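Glutaredoxin-like protein NRDH (Escherichia coli, PDB 1H75) probably carries electrons to the ribonucleotide reductase system NrdEF as a glutaredoxin-like redox protein with a redox-active disulfide. Local coordinates at residues 15-27 and 64-76. Sequence-based numbering, arbitrary orientation.
Sequences HATKRAMENRGFD and FRPDMINRLHPAP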
loop_
_atom_site.group_PDB
_atom_site.type_symbol
_atom_site.label_atom_id
_atom_site.label_comp_id
_atom_site.label_asym_id
_atom_site.label_seq_id
_atom_site.Cartn_x
_atom_site.Cartn_y
_atom_site.Cartn_z
ATOM N N HIS A 15 5.570 0.699 -7.305
ATOM C CA HIS A 15 6.514 1.812 -7.383
ATOM C C HIS A 15 5.763 3.132 -7.547
ATOM O O HIS A 15 6.103 4.134 -6.900
ATOM C CB HIS A 15 7.491 1.597 -8.551
ATOM C CG HIS A 15 8.536 2.662 -8.670
ATOM N ND1 HIS A 15 8.327 3.842 -9.354
ATOM C CD2 HIS A 15 9.790 2.738 -8.164
ATOM C CE1 HIS A 15 9.408 4.597 -9.263
ATOM N NE2 HIS A 15 10.309 3.953 -8.545
ATOM N N ALA A 16 4.725 3.134 -8.387
ATOM C CA ALA A 16 3.937 4.349 -8.598
ATOM C C ALA A 16 3.340 4.813 -7.266
ATOM O O ALA A 16 3.310 6.009 -6.949
ATOM C CB ALA A 16 2.825 4.089 -9.600
ATOM N N THR A 17 2.861 3.857 -6.484
ATOM C CA THR A 17 2.259 4.179 -5.191
ATOM C C THR A 17 3.260 4.788 -4.209
ATOM O O THR A 17 2.955 5.781 -3.536
ATOM C CB THR A 17 1.618 2.907 -4.589
ATOM O OG1 THR A 17 0.552 2.477 -5.451
ATOM C CG2 THR A 17 1.079 3.185 -3.176
ATOM N N LYS A 18 4.450 4.200 -4.120
ATOM C CA LYS A 18 5.500 4.685 -3.229
ATOM C C LYS A 18 5.874 6.118 -3.614
ATOM O O LYS A 18 5.943 7.010 -2.766
ATOM C CB LYS A 18 6.730 3.769 -3.323
ATOM C CG LYS A 18 7.981 4.290 -2.630
ATOM C CD LYS A 18 9.131 3.288 -2.780
ATOM C CE LYS A 18 10.456 3.856 -2.288
ATOM N NZ LYS A 18 11.548 2.843 -2.389
ATOM N N ARG A 19 6.115 6.321 -4.899
ATOM C CA ARG A 19 6.472 7.630 -5.429
ATOM C C ARG A 19 5.377 8.663 -5.139
ATOM O O ARG A 19 5.667 9.806 -4.785
ATOM C CB ARG A 19 6.689 7.535 -6.943
ATOM C CG ARG A 19 6.995 8.865 -7.632
ATOM C CD ARG A 19 8.451 9.285 -7.459
ATOM N NE ARG A 19 8.806 9.519 -6.063
ATOM C CZ ARG A 19 9.973 10.019 -5.665
ATOM N NH1 ARG A 19 10.899 10.341 -6.565
ATOM N NH2 ARG A 19 10.225 10.182 -4.371
ATOM N N ALA A 20 4.121 8.260 -5.303
ATOM C CA ALA A 20 2.997 9.165 -5.065
ATOM C C ALA A 20 2.958 9.583 -3.601
ATOM O O ALA A 20 2.690 10.757 -3.277
ATOM C CB ALA A 20 1.687 8.492 -5.452
ATOM N N MET A 21 3.207 8.630 -2.711
ATOM C CA MET A 21 3.199 8.957 -1.288
ATOM C C MET A 21 4.374 9.879 -0.941
ATOM O O MET A 21 4.227 10.820 -0.158
ATOM C CB MET A 21 3.243 7.679 -0.469
ATOM C CG MET A 21 1.970 6.871 -0.667
ATOM S SD MET A 21 1.632 5.836 0.752
ATOM C CE MET A 21 0.185 4.893 0.171
ATOM N N GLU A 22 5.537 9.610 -1.523
ATOM C CA GLU A 22 6.700 10.442 -1.265
ATOM C C GLU A 22 6.474 11.852 -1.802
ATOM O O GLU A 22 6.905 12.836 -1.189
ATOM C CB GLU A 22 7.949 9.811 -1.904
ATOM C CG GLU A 22 8.304 8.461 -1.251
ATOM C CD GLU A 22 9.398 7.687 -1.977
ATOM O OE1 GLU A 22 9.997 6.802 -1.329
ATOM O OE2 GLU A 22 9.652 7.935 -3.174
ATOM N N ASN A 23 5.780 11.951 -2.934
ATOM C CA ASN A 23 5.514 13.244 -3.540
ATOM C C ASN A 23 4.623 14.099 -2.635
ATOM O O ASN A 23 4.648 15.325 -2.725
ATOM C CB ASN A 23 4.838 13.091 -4.906
ATOM C CG ASN A 23 5.797 12.658 -5.997
ATOM O OD1 ASN A 23 7.010 12.656 -5.799
ATOM N ND2 ASN A 23 5.255 12.304 -7.161
ATOM N N ARG A 24 3.865 13.451 -1.756
ATOM C CA ARG A 24 2.954 14.155 -0.839
ATOM C C ARG A 24 3.467 14.262 0.587
ATOM O O ARG A 24 2.740 14.687 1.498
ATOM C CB ARG A 24 1.598 13.458 -0.841
ATOM C CG ARG A 24 0.905 13.471 -2.203
ATOM C CD ARG A 24 -0.195 12.417 -2.235
ATOM N NE ARG A 24 -1.058 12.532 -3.412
ATOM C CZ ARG A 24 -0.687 12.235 -4.651
ATOM N NH1 ARG A 24 0.543 11.800 -4.897
ATOM N NH2 ARG A 24 -1.558 12.374 -5.648
ATOM N N GLY A 25 4.716 13.859 0.785
ATOM C CA GLY A 25 5.318 13.923 2.105
ATOM C C GLY A 25 4.717 12.991 3.146
ATOM O O GLY A 25 4.715 13.306 4.340
ATOM N N PHE A 26 4.209 11.838 2.711
ATOM C CA PHE A 26 3.633 10.870 3.646
ATOM C C PHE A 26 4.684 9.908 4.216
ATOM O O PHE A 26 5.646 9.553 3.544
ATOM C CB PHE A 26 2.566 9.987 2.970
ATOM C CG PHE A 26 1.376 10.734 2.421
ATOM C CD1 PHE A 26 0.505 10.095 1.544
ATOM C CD2 PHE A 26 1.116 12.048 2.781
ATOM C CE1 PHE A 26 -0.607 10.751 1.036
ATOM C CE2 PHE A 26 -0.003 12.717 2.271
ATOM C CZ PHE A 26 -0.860 12.073 1.403
ATOM N N ASP A 27 4.502 9.494 5.463
ATOM C CA ASP A 27 5.419 8.521 6.041
ATOM C C ASP A 27 4.707 7.191 5.922
ATOM O O ASP A 27 3.516 7.108 6.182
ATOM C CB ASP A 27 5.703 8.819 7.511
ATOM C CG ASP A 27 6.533 10.066 7.689
ATOM O OD1 ASP A 27 7.588 10.182 7.032
ATOM O OD2 ASP A 27 6.125 10.933 8.482
ATOM N N PHE A 64 -2.680 0.655 -8.069
ATOM C CA PHE A 64 -2.285 2.061 -7.983
ATOM C C PHE A 64 -3.568 2.891 -8.017
ATOM O O PHE A 64 -4.287 2.924 -9.026
ATOM C CB PHE A 64 -1.380 2.442 -9.151
ATOM C CG PHE A 64 -1.018 3.909 -9.182
ATOM C CD1 PHE A 64 -0.395 4.508 -8.089
ATOM C CD2 PHE A 64 -1.278 4.674 -10.317
ATOM C CE1 PHE A 64 -0.032 5.855 -8.121
ATOM C CE2 PHE A 64 -0.918 6.021 -10.362
ATOM C CZ PHE A 64 -0.295 6.611 -9.262
ATOM N N ARG A 65 -3.863 3.545 -6.897
ATOM C CA ARG A 65 -5.064 4.340 -6.744
ATOM C C ARG A 65 -4.764 5.740 -6.231
ATOM O O ARG A 65 -4.825 5.998 -5.029
ATOM C CB ARG A 65 -6.029 3.638 -5.786
ATOM C CG ARG A 65 -6.682 2.364 -6.358
ATOM C CD ARG A 65 -7.637 2.703 -7.494
ATOM N NE ARG A 65 -8.744 3.534 -7.028
ATOM C CZ ARG A 65 -9.864 3.066 -6.473
ATOM N NH1 ARG A 65 -10.052 1.754 -6.319
ATOM N NH2 ARG A 65 -10.780 3.917 -6.036
ATOM N N PRO A 66 -4.416 6.658 -7.140
ATOM C CA PRO A 66 -4.109 8.047 -6.781
ATOM C C PRO A 66 -5.250 8.645 -5.958
ATOM O O PRO A 66 -5.028 9.398 -5.018
ATOM C CB PRO A 66 -4.015 8.749 -8.133
ATOM C CG PRO A 66 -3.621 7.693 -9.059
ATOM C CD PRO A 66 -4.325 6.444 -8.595
ATOM N N ASP A 67 -6.484 8.315 -6.338
ATOM C CA ASP A 67 -7.631 8.869 -5.631
ATOM C C ASP A 67 -7.726 8.432 -4.181
ATOM O O ASP A 67 -8.219 9.182 -3.320
ATOM C CB ASP A 67 -8.929 8.527 -6.359
ATOM C CG ASP A 67 -9.143 7.037 -6.536
ATOM O OD1 ASP A 67 -10.307 6.612 -6.389
ATOM O OD2 ASP A 67 -8.188 6.291 -6.857
ATOM N N MET A 68 -7.293 7.205 -3.900
ATOM C CA MET A 68 -7.322 6.729 -2.522
ATOM C C MET A 68 -6.117 7.282 -1.742
ATOM O O MET A 68 -6.213 7.551 -0.544
ATOM C CB MET A 68 -7.287 5.189 -2.474
ATOM C CG MET A 68 -8.576 4.516 -2.996
ATOM S SD MET A 68 -10.075 4.997 -2.125
ATOM C CE MET A 68 -9.915 3.966 -0.677
ATOM N N ILE A 69 -4.997 7.449 -2.437
ATOM C CA ILE A 69 -3.796 7.981 -1.808
ATOM C C ILE A 69 -4.101 9.386 -1.324
ATOM O O ILE A 69 -3.644 9.792 -0.262
ATOM C CB ILE A 69 -2.606 7.992 -2.795
ATOM C CG1 ILE A 69 -2.188 6.546 -3.087
ATOM C CG2 ILE A 69 -1.433 8.762 -2.193
ATOM C CD1 ILE A 69 -1.209 6.380 -4.250
ATOM N N ASN A 70 -4.901 10.109 -2.100
ATOM C CA ASN A 70 -5.269 11.461 -1.729
ATOM C C ASN A 70 -6.122 11.502 -0.478
ATOM O O ASN A 70 -6.236 12.555 0.148
ATOM C CB ASN A 70 -5.969 12.169 -2.890
ATOM C CG ASN A 70 -4.987 12.693 -3.905
ATOM O OD1 ASN A 70 -3.793 12.835 -3.612
ATOM N ND2 ASN A 70 -5.471 12.994 -5.101
ATOM N N ARG A 71 -6.709 10.366 -0.095
ATOM C CA ARG A 71 -7.504 10.346 1.131
ATOM C C ARG A 71 -6.624 10.249 2.380
ATOM O O ARG A 71 -7.134 10.281 3.497
ATOM C CB ARG A 71 -8.515 9.196 1.101
ATOM C CG ARG A 71 -9.566 9.398 0.013
ATOM C CD ARG A 71 -10.688 8.375 0.114
ATOM N NE ARG A 71 -11.291 8.413 1.441
ATOM C CZ ARG A 71 -12.140 7.507 1.911
ATOM N NH1 ARG A 71 -12.501 6.478 1.163
ATOM N NH2 ARG A 71 -12.614 7.633 3.149
ATOM N N LEU A 72 -5.314 10.143 2.182
ATOM C CA LEU A 72 -4.363 10.048 3.288
ATOM C C LEU A 72 -3.784 11.398 3.746
ATOM O O LEU A 72 -2.947 11.428 4.648
ATOM C CB LEU A 72 -3.198 9.128 2.895
ATOM C CG LEU A 72 -3.630 7.716 2.470
ATOM C CD1 LEU A 72 -2.392 6.891 2.148
ATOM C CD2 LEU A 72 -4.455 7.062 3.572
ATOM N N HIS A 73 -4.208 12.503 3.132
ATOM C CA HIS A 73 -3.680 13.808 3.531
ATOM C C HIS A 73 -4.026 14.040 4.987
ATOM O O HIS A 73 -5.119 13.721 5.446
ATOM C CB HIS A 73 -4.205 14.935 2.627
ATOM C CG HIS A 73 -3.476 15.035 1.321
ATOM N ND1 HIS A 73 -2.129 15.313 1.246
ATOM C CD2 HIS A 73 -3.896 14.855 0.044
ATOM C CE1 HIS A 73 -1.747 15.293 -0.018
ATOM N NE2 HIS A 73 -2.801 15.019 -0.765
ATOM N N PRO A 74 -3.089 14.611 5.738
ATOM C CA PRO A 74 -3.354 14.837 7.159
ATOM C C PRO A 74 -4.430 15.847 7.533
ATOM O O PRO A 74 -4.620 16.863 6.876
ATOM C CB PRO A 74 -1.973 15.202 7.715
ATOM C CG PRO A 74 -1.325 15.923 6.570
ATOM C CD PRO A 74 -1.748 15.087 5.346
ATOM N N ALA A 75 -5.141 15.538 8.610
ATOM C CA ALA A 75 -6.178 16.429 9.121
ATOM C C ALA A 75 -5.486 17.598 9.833
ATOM O O ALA A 75 -4.319 17.495 10.224
ATOM C CB ALA A 75 -7.074 15.676 10.099
ATOM N N PRO A 76 -6.194 18.723 10.015
ATOM C CA PRO A 76 -5.609 19.890 10.684
ATOM C C PRO A 76 -5.201 19.568 12.118
ATOM O O PRO A 76 -5.827 18.663 12.713
ATOM C CB PRO A 76 -6.741 20.920 10.646
ATOM C CG PRO A 76 -7.599 20.477 9.511
ATOM C CD PRO A 76 -7.592 18.982 9.636
HETATM O O HOH W 1 -2.213 2.673 -4.596
#
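The F64 ring lies between A16 and P66: A16 CB makes a CH-pi contact 3.7 Å from the ring centroid on one face, P66 CD covers the opposite face, and T17 OG1 and A20 CB meet the edge. At the other end, the F26 ring turns its edge to the face of H73 in an offset edge-to-face pair, planes 75° apart, while L72 O and R24 CB lie over opposite faces of the F26 ring, both offset from its centre, and I69 O approaches F26 CE1 at the edge, near the ring plane. In this thioredoxin-type fold, helix 12-23, which starts at the redox-active C11-C14 disulfide, and the short C-terminal helix 66-69 pack together on one face of the central sheet. I69 points from helix 66-69 into the interface, CD1 reaching A20 CB at 3.8 Å and CG2 touching R24 CD. Extended from CG to NE, R24 runs across to N70, where NE donates to OD1 (2.8 Å, 153°) and NH2 adds a weak bond; NH1 turns back to A20 O at 2.9 Å. These bonds fix the guanidinium's rotation, and a leucine here would probably leave N70 OD1 without these donors and free its amide to turn. A water joins T17 OG1 to R65 N, and the T17 hydroxyl also hydrogen-bonds Q13 O.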